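Local coordinates for protein endoglucanase CEL5A (Eubacterium cellulosolvens, PDB 4AFM) that serves as the carbohydrate-binding module of a family 5 endoglucanase and probably recognises xyloglucan without taking part in catalysis itself, at residues F45-Y51 and G83-K89; G3-S9 and T121-Y127; W24-L30 and Y106-L112. One frame throughout, in Å; residues are numbered along the deposited sequence.

Contact 1: F45-Y51 and G83-K89; sequences FEIKVDY and GTAVFTK
V49 meets F87, and Y51 meets A85, on the inward face of strands 45-51 and 84-88, an antiparallel pair whose two sides differ sharply. V49 CG2 comes up to the edge of the F87 ring, 4.2 Å from CE1 and near the ring plane. Y51 has its CG between the backbone N and the carbonyl carbon (chi1 75°), a torsion that swings the ring over to the other strand, where CE1 presses on A85 CB at 3.6 Å. I56 and L58 of strand 56-62 cover this side. At the far end, K89 CB stands over the face of the F45 ring, 3.9 Å from its centroid, in a CH-pi contact. The extended lysine chain carries NZ on to the carbonyls of L41 and K43.

The other face is more polar and only partly exposed, though V86 on it is buried. K48 and E46 form a salt bridge there. D50 and T84 lie side by side, and T84 OG1 donates to D50 OD1 at 2.8 Å, from 44° out of the carboxylate plane. A valine in place of T84 would probably leave D50 OD1 without this donor and its carboxylate freer to turn.

Between the faces the backbone ladder runs regularly: F87 N reaches I47 O at 2.8 Å. The chemistry implies a division of labour: main-chain bonds set the register, apolar side chains seal the beta-sandwich interior and a polar pair lies on the partly exposed face.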
# COMPACT_ATOMS: atom_id res chain seq x y z
N PHE A 45 -1.93 -0.13 -18.25
CA PHE A 45 -2.88 0.01 -17.12
C PHE A 45 -3.49 1.37 -17.06
O PHE A 45 -3.02 2.34 -17.71
CB PHE A 45 -2.13 -0.27 -15.80
CG PHE A 45 -1.06 0.74 -15.42
CD1 PHE A 45 -1.44 1.96 -14.77
CD2 PHE A 45 0.29 0.55 -15.68
CE1 PHE A 45 -0.47 2.87 -14.51
CE2 PHE A 45 1.23 1.47 -15.43
CZ PHE A 45 0.86 2.68 -14.79
N GLU A 46 -4.58 1.45 -16.31
CA GLU A 46 -5.11 2.73 -15.85
C GLU A 46 -5.32 2.66 -14.39
O GLU A 46 -5.47 1.55 -13.81
CB GLU A 46 -6.41 3.10 -16.53
CG GLU A 46 -7.47 2.07 -16.50
CD GLU A 46 -8.65 2.42 -17.38
OE1 GLU A 46 -8.50 3.25 -18.35
OE2 GLU A 46 -9.72 1.80 -17.06
N ILE A 47 -5.24 3.80 -13.75
CA ILE A 47 -5.56 3.91 -12.33
C ILE A 47 -6.86 4.67 -12.20
O ILE A 47 -6.96 5.81 -12.81
CB ILE A 47 -4.40 4.62 -11.61
CG1 ILE A 47 -3.12 3.69 -11.65
CG2 ILE A 47 -4.77 4.95 -10.14
CD1 ILE A 47 -1.90 4.36 -11.18
N LYS A 48 -7.82 4.21 -11.51
CA LYS A 48 -9.08 4.91 -11.35
C LYS A 48 -9.30 5.17 -9.89
O LYS A 48 -9.12 4.27 -9.01
CB LYS A 48 -10.23 4.03 -11.84
CG LYS A 48 -10.02 3.68 -13.32
CD LYS A 48 -11.29 3.09 -13.86
CE LYS A 48 -11.25 1.63 -13.80
NZ LYS A 48 -12.09 1.25 -14.99
N VAL A 49 -9.74 6.36 -9.54
CA VAL A 49 -9.90 6.76 -8.12
C VAL A 49 -11.31 7.30 -7.93
O VAL A 49 -11.67 8.29 -8.66
CB VAL A 49 -8.86 7.86 -7.76
CG1 VAL A 49 -9.02 8.19 -6.28
CG2 VAL A 49 -7.44 7.40 -8.04
N ASP A 50 -12.06 6.78 -7.03
CA ASP A 50 -13.36 7.37 -6.64
C ASP A 50 -13.06 8.34 -5.56
O ASP A 50 -12.49 7.97 -4.48
CB ASP A 50 -14.31 6.31 -6.18
CG ASP A 50 -14.69 5.30 -7.24
OD1 ASP A 50 -14.42 5.46 -8.43
OD2 ASP A 50 -15.27 4.25 -6.80
N TYR A 51 -13.46 9.60 -5.72
CA TYR A 51 -13.05 10.70 -4.80
C TYR A 51 -14.09 11.77 -4.80
O TYR A 51 -14.90 11.87 -5.76
CB TYR A 51 -11.68 11.27 -5.19
CG TYR A 51 -11.71 12.15 -6.39
CD1 TYR A 51 -11.95 11.58 -7.68
CD2 TYR A 51 -11.59 13.54 -6.29
CE1 TYR A 51 -12.10 12.43 -8.78
CE2 TYR A 51 -11.70 14.34 -7.41
CZ TYR A 51 -11.93 13.75 -8.63
OH TYR A 51 -12.07 14.58 -9.77
N GLY A 83 -17.85 10.85 -10.24
CA GLY A 83 -17.00 10.90 -9.02
C GLY A 83 -15.74 10.09 -9.23
O GLY A 83 -15.19 9.68 -8.15
N THR A 84 -15.26 9.82 -10.38
CA THR A 84 -14.12 8.96 -10.63
C THR A 84 -13.11 9.62 -11.51
O THR A 84 -13.47 10.13 -12.63
CB THR A 84 -14.54 7.62 -11.29
OG1 THR A 84 -15.51 6.98 -10.48
CG2 THR A 84 -13.41 6.69 -11.59
N ALA A 85 -11.86 9.70 -11.12
CA ALA A 85 -10.76 10.18 -11.97
C ALA A 85 -10.07 9.02 -12.62
O ALA A 85 -9.80 7.96 -11.93
CB ALA A 85 -9.75 10.90 -11.10
N VAL A 86 -9.75 9.12 -13.88
CA VAL A 86 -9.05 8.07 -14.63
C VAL A 86 -7.73 8.59 -15.03
O VAL A 86 -7.63 9.69 -15.66
CB VAL A 86 -9.89 7.62 -15.82
CG1 VAL A 86 -9.11 6.59 -16.62
CG2 VAL A 86 -11.26 7.13 -15.39
N PHE A 87 -6.64 7.85 -14.76
CA PHE A 87 -5.28 8.19 -15.17
C PHE A 87 -4.78 7.03 -16.04
O PHE A 87 -5.04 5.88 -15.70
CB PHE A 87 -4.35 8.35 -13.97
CG PHE A 87 -4.80 9.38 -12.99
CD1 PHE A 87 -5.64 9.05 -11.93
CD2 PHE A 87 -4.37 10.73 -13.09
CE1 PHE A 87 -6.02 9.96 -11.01
CE2 PHE A 87 -4.77 11.65 -12.14
CZ PHE A 87 -5.57 11.27 -11.10
N THR A 88 -4.18 7.28 -17.16
CA THR A 88 -3.69 6.17 -18.00
C THR A 88 -2.21 6.07 -18.03
O THR A 88 -1.48 7.07 -17.85
CB THR A 88 -4.14 6.34 -19.43
OG1 THR A 88 -3.45 7.43 -20.07
CG2 THR A 88 -5.69 6.63 -19.53
N LYS A 89 -1.72 4.85 -18.31
CA LYS A 89 -0.30 4.69 -18.38
C LYS A 89 0.31 5.59 -19.47
O LYS A 89 1.40 6.16 -19.30
CB LYS A 89 0.09 3.22 -18.68
CG LYS A 89 1.55 3.04 -18.81
CD LYS A 89 1.88 1.56 -19.03
CE LYS A 89 3.33 1.35 -19.03
NZ LYS A 89 3.66 -0.14 -19.16

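Contact 2: G3-S9 and T121-Y127; sequences GDIVLFS and TKIVASY
I5, I123 and F8 carry much of this contact, which is built round a classic beta bulge: L7 and F8 both face I123 where the N-terminal strand turns a corner against strand 121-127. I123 O receives both amides of the bulge, L7 N at 2.8 Å and F8 N in a weak bond of 3.3 Å. I123 N donates to F8 O at 2.9 Å, which resumes the antiparallel pairing one residue out of step.

The I123 side chain is divided between the two bulge residues by its chi1 of -56°: CG2 lies 4.0 Å from L7 CB, the side chains crossing at about a right angle, while CD1 meets F8 CB at 4.2 Å. The F8 ring turns its edge to K122 N.

Before the corner I5 pairs with A125, I5 N reaching A125 O at 2.8 Å. I5 and F8 pack on F8 and I5 of the second subunit, to which V6 and S9 bond through their backbones, so the bulge forms part of that contact. Y127, whose OH is bonded to the amide of D40, closes the ladder, and there I5 CD1 lies obliquely against the tyrosine, 3.7 Å from CZ.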
# COMPACT_ATOMS: atom_id res chain seq x y z
N GLY A 3 -7.36 -7.92 -15.68
CA GLY A 3 -8.45 -7.72 -14.65
C GLY A 3 -8.23 -6.43 -13.86
O GLY A 3 -7.40 -5.53 -14.34
N ASP A 4 -8.99 -6.36 -12.74
CA ASP A 4 -9.03 -5.17 -11.82
C ASP A 4 -8.51 -5.51 -10.42
O ASP A 4 -8.83 -6.54 -9.74
CB ASP A 4 -10.39 -4.67 -11.52
CG ASP A 4 -10.94 -3.63 -12.59
OD1 ASP A 4 -10.46 -3.65 -13.74
OD2 ASP A 4 -11.82 -2.82 -12.20
N ILE A 5 -7.66 -4.65 -10.00
CA ILE A 5 -6.92 -4.85 -8.72
C ILE A 5 -7.38 -3.70 -7.83
O ILE A 5 -7.20 -2.52 -8.21
CB ILE A 5 -5.47 -4.82 -9.00
CG1 ILE A 5 -5.07 -5.98 -10.00
CG2 ILE A 5 -4.73 -4.89 -7.71
CD1 ILE A 5 -3.68 -5.81 -10.56
N VAL A 6 -7.88 -4.01 -6.68
CA VAL A 6 -8.26 -2.97 -5.72
C VAL A 6 -7.04 -2.61 -4.90
O VAL A 6 -6.48 -3.51 -4.20
CB VAL A 6 -9.44 -3.40 -4.87
CG1 VAL A 6 -9.79 -2.32 -3.82
CG2 VAL A 6 -10.64 -3.76 -5.71
N LEU A 7 -6.56 -1.39 -5.00
CA LEU A 7 -5.44 -0.89 -4.20
C LEU A 7 -5.91 -0.34 -2.91
O LEU A 7 -5.11 -0.25 -1.95
CB LEU A 7 -4.68 0.19 -5.01
CG LEU A 7 -4.14 -0.27 -6.33
CD1 LEU A 7 -3.33 0.84 -7.02
CD2 LEU A 7 -3.36 -1.51 -6.24
N PHE A 8 -7.15 0.08 -2.81
CA PHE A 8 -7.75 0.62 -1.58
C PHE A 8 -9.24 0.65 -1.75
O PHE A 8 -9.73 1.09 -2.83
CB PHE A 8 -7.28 2.09 -1.35
CG PHE A 8 -7.96 2.72 -0.17
CD1 PHE A 8 -7.60 2.38 1.15
CD2 PHE A 8 -9.03 3.60 -0.35
CE1 PHE A 8 -8.29 2.93 2.20
CE2 PHE A 8 -9.73 4.16 0.73
CZ PHE A 8 -9.31 3.82 2.03
N SER A 9 -10.03 0.30 -0.73
CA SER A 9 -11.42 0.75 -0.74
C SER A 9 -11.80 0.99 0.73
O SER A 9 -11.45 0.20 1.62
CB SER A 9 -12.32 -0.18 -1.52
OG SER A 9 -12.55 -1.26 -0.73
N THR A 121 -12.62 6.93 -1.77
CA THR A 121 -13.32 5.71 -1.37
C THR A 121 -12.83 4.47 -2.08
O THR A 121 -13.08 3.36 -1.62
CB THR A 121 -14.85 5.88 -1.53
OG1 THR A 121 -15.12 6.23 -2.90
CG2 THR A 121 -15.39 6.97 -0.61
N LYS A 122 -12.16 4.59 -3.23
CA LYS A 122 -11.67 3.40 -3.95
C LYS A 122 -10.55 3.79 -4.88
O LYS A 122 -10.62 4.86 -5.50
CB LYS A 122 -12.83 2.76 -4.71
CG LYS A 122 -12.48 1.36 -5.14
CD LYS A 122 -13.75 0.65 -5.74
CE LYS A 122 -13.52 -0.81 -5.87
NZ LYS A 122 -14.72 -1.60 -6.36
N ILE A 123 -9.55 2.96 -4.98
CA ILE A 123 -8.46 3.09 -5.97
C ILE A 123 -8.30 1.75 -6.61
O ILE A 123 -8.13 0.73 -5.90
CB ILE A 123 -7.14 3.53 -5.32
CG1 ILE A 123 -7.30 4.84 -4.53
CG2 ILE A 123 -6.06 3.64 -6.36
CD1 ILE A 123 -6.06 5.27 -3.76
N VAL A 124 -8.38 1.72 -7.92
CA VAL A 124 -8.20 0.43 -8.66
C VAL A 124 -7.22 0.60 -9.76
O VAL A 124 -7.07 1.69 -10.40
CB VAL A 124 -9.51 -0.04 -9.27
CG1 VAL A 124 -10.53 -0.27 -8.22
CG2 VAL A 124 -9.95 0.88 -10.28
N ALA A 125 -6.39 -0.40 -9.96
CA ALA A 125 -5.55 -0.53 -11.17
C ALA A 125 -6.22 -1.51 -12.07
O ALA A 125 -6.58 -2.63 -11.67
CB ALA A 125 -4.15 -1.01 -10.82
N SER A 126 -6.39 -1.18 -13.33
CA SER A 126 -7.04 -2.04 -14.34
C SER A 126 -6.01 -2.26 -15.45
O SER A 126 -5.47 -1.27 -15.94
CB SER A 126 -8.27 -1.29 -14.96
OG SER A 126 -9.26 -1.30 -13.95
N TYR A 127 -5.87 -3.41 -15.97
CA TYR A 127 -5.06 -3.62 -17.15
C TYR A 127 -5.87 -3.55 -18.41
O TYR A 127 -7.00 -4.03 -18.39
CB TYR A 127 -4.42 -5.02 -17.07
CG TYR A 127 -3.55 -5.24 -15.86
CD1 TYR A 127 -2.60 -4.27 -15.49
CD2 TYR A 127 -3.63 -6.38 -15.13
CE1 TYR A 127 -1.78 -4.52 -14.41
CE2 TYR A 127 -2.75 -6.67 -14.05
CZ TYR A 127 -1.82 -5.66 -13.70
OH TYR A 127 -0.99 -5.94 -12.62

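Contact 3: W24-L30 and Y106-L112; sequences WPSAYEL and YIGVKPL
K110 lays its aliphatic chain over the indole of W24, an apolar contact made by a charged residue. CD stands above the five-membered ring, 3.5 Å from its centroid, in a CH-pi contact. A bend at the end of the lysine chain (chi4 -71°) turns NZ aside, leaving an off-centre cation-pi contact with the same ring.

The polar interactions gather round that ammonium. NZ donates to W24 O at 2.8 Å, to S26 OG at 2.8 Å and to Y106 OH at 3.2 Å, three bonds that fix the buried charge. Y106 OH donates to E29 OE2 at 2.7 Å, meeting that oxygen's anti lone pair, with the carboxylate and ring planes 87° apart. The carboxylate and nearby lysine would probably stabilise one another's charges. W24 NE1 gives a nearly straight bond (166°) to P111 O at 2.7 Å, in the indole plane, which would restrain rotation of the ring beneath the lysine chain. E29 OE1 accepts a bond from T36 N of the second subunit.

Strand 28-30 is, within this chain, an outermost strand of a four-stranded antiparallel sheet of the beta-sandwich, paired with strand 106-111. Backbone bonds join L30 to I107 in both directions. G108 suits its place facing E29, since a CB there would lie 2.4 Å from Y106 OH.

Apolar contacts occupy the opposite face, where Y28 CB meets V109 CB at 4.1 Å.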
# COMPACT_ATOMS: atom_id res chain seq x y z
N TRP A 24 2.87 18.14 1.74
CA TRP A 24 1.68 17.97 0.88
C TRP A 24 1.17 16.58 1.16
O TRP A 24 1.73 15.60 0.69
CB TRP A 24 2.16 18.16 -0.58
CG TRP A 24 1.02 18.14 -1.56
CD1 TRP A 24 -0.39 18.05 -1.29
CD2 TRP A 24 1.13 18.26 -2.97
NE1 TRP A 24 -1.04 18.09 -2.49
CE2 TRP A 24 -0.17 18.24 -3.51
CE3 TRP A 24 2.22 18.36 -3.85
CZ2 TRP A 24 -0.39 18.28 -4.87
CZ3 TRP A 24 1.97 18.45 -5.21
CH2 TRP A 24 0.69 18.43 -5.68
N PRO A 25 0.09 16.42 1.93
CA PRO A 25 -0.36 15.13 2.32
C PRO A 25 -0.95 14.34 1.20
O PRO A 25 -1.38 14.89 0.16
CB PRO A 25 -1.39 15.40 3.43
CG PRO A 25 -1.82 16.75 3.12
CD PRO A 25 -0.68 17.50 2.55
N SER A 26 -1.07 13.03 1.39
CA SER A 26 -1.52 12.08 0.38
C SER A 26 -2.70 11.26 0.77
O SER A 26 -2.88 10.99 1.99
CB SER A 26 -0.42 11.10 0.01
OG SER A 26 0.81 11.81 -0.29
N ALA A 27 -3.47 10.77 -0.16
CA ALA A 27 -4.46 9.75 0.08
C ALA A 27 -3.89 8.37 -0.03
O ALA A 27 -4.45 7.42 0.54
CB ALA A 27 -5.63 9.93 -0.91
N TYR A 28 -2.84 8.15 -0.84
CA TYR A 28 -2.31 6.82 -1.11
C TYR A 28 -0.88 6.98 -1.60
O TYR A 28 -0.65 7.91 -2.43
CB TYR A 28 -3.17 6.20 -2.27
CG TYR A 28 -2.69 4.84 -2.70
CD1 TYR A 28 -3.12 3.68 -2.07
CD2 TYR A 28 -1.82 4.70 -3.80
CE1 TYR A 28 -2.66 2.39 -2.45
CE2 TYR A 28 -1.35 3.47 -4.19
CZ TYR A 28 -1.76 2.34 -3.53
OH TYR A 28 -1.35 1.06 -3.92
N GLU A 29 0.04 6.22 -1.17
CA GLU A 29 1.43 6.29 -1.64
C GLU A 29 2.03 4.97 -1.79
O GLU A 29 1.81 4.09 -0.85
CB GLU A 29 2.30 7.10 -0.56
CG GLU A 29 1.85 8.53 -0.46
CD GLU A 29 2.62 9.15 0.59
OE1 GLU A 29 2.45 8.86 1.85
OE2 GLU A 29 3.25 10.16 0.29
N LEU A 30 2.90 4.78 -2.72
CA LEU A 30 3.72 3.56 -2.86
C LEU A 30 5.10 3.93 -3.17
O LEU A 30 5.40 5.02 -3.89
CB LEU A 30 3.41 2.73 -4.05
CG LEU A 30 2.09 2.16 -4.02
CD1 LEU A 30 1.71 1.38 -5.39
CD2 LEU A 30 2.04 0.89 -3.08
N TYR A 106 8.44 6.70 -6.49
CA TYR A 106 7.29 7.13 -5.70
C TYR A 106 6.08 7.24 -6.58
O TYR A 106 6.16 7.82 -7.71
CB TYR A 106 7.63 8.56 -5.13
CG TYR A 106 6.52 9.19 -4.35
CD1 TYR A 106 6.19 8.75 -3.06
CD2 TYR A 106 5.72 10.22 -4.91
CE1 TYR A 106 5.20 9.35 -2.33
CE2 TYR A 106 4.71 10.79 -4.17
CZ TYR A 106 4.47 10.36 -2.90
OH TYR A 106 3.43 11.02 -2.24
N ILE A 107 4.95 6.77 -6.08
CA ILE A 107 3.65 7.01 -6.66
C ILE A 107 2.80 7.59 -5.58
O ILE A 107 2.72 7.03 -4.48
CB ILE A 107 3.02 5.64 -7.15
CG1 ILE A 107 3.89 5.08 -8.25
CG2 ILE A 107 1.58 5.88 -7.63
CD1 ILE A 107 3.52 3.62 -8.58
N GLY A 108 2.12 8.71 -5.80
CA GLY A 108 1.27 9.30 -4.77
C GLY A 108 -0.01 9.82 -5.37
O GLY A 108 -0.02 10.40 -6.50
N VAL A 109 -1.11 9.74 -4.66
CA VAL A 109 -2.39 10.36 -5.02
C VAL A 109 -2.57 11.47 -4.02
O VAL A 109 -2.57 11.20 -2.79
CB VAL A 109 -3.52 9.33 -4.91
CG1 VAL A 109 -4.86 10.02 -5.13
CG2 VAL A 109 -3.34 8.17 -5.87
N LYS A 110 -2.77 12.70 -4.47
CA LYS A 110 -2.78 13.85 -3.56
C LYS A 110 -3.93 14.78 -3.93
O LYS A 110 -4.35 14.87 -5.09
CB LYS A 110 -1.52 14.69 -3.67
CG LYS A 110 -0.23 13.88 -3.25
CD LYS A 110 0.95 14.88 -3.22
CE LYS A 110 2.31 14.25 -2.86
NZ LYS A 110 2.30 13.87 -1.42
N PRO A 111 -4.45 15.53 -2.95
CA PRO A 111 -5.45 16.58 -3.23
C PRO A 111 -4.80 17.88 -3.53
O PRO A 111 -3.72 18.23 -3.06
CB PRO A 111 -6.17 16.67 -1.82
CG PRO A 111 -5.01 16.47 -0.84
CD PRO A 111 -4.13 15.41 -1.49
N LEU A 112 -5.58 18.70 -4.25
CA LEU A 112 -5.32 20.15 -4.29
C LEU A 112 -6.05 20.78 -3.10
O LEU A 112 -6.98 20.18 -2.52
CB LEU A 112 -5.74 20.74 -5.64
CG LEU A 112 -5.06 20.11 -6.86
CD1 LEU A 112 -5.47 20.85 -8.17
CD2 LEU A 112 -3.60 19.93 -6.74

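The three contacts sample both sheets of one sandwich. Contacts 1 and 2 belong to the same sheet, for strands 45-52 and 118-127 are neighbours in it: D50 N reaches K122 O at 2.8 Å. Contact 3 lies in the other sheet, yet packs against contact 2 through Y28, whose CB lies 3.4 Å from I123 CD1. It is the most buried and nearest the chain's centre, and fixes polar groups inside with a network of side-chain bonds. Contact 1, partly buried, separates an apolar face from a polar one. Contact 2, farthest out, relies mainly on backbone bonds and aliphatic packing. Contacts 2 and 3 both touch the second subunit, whereas contact 1 does not.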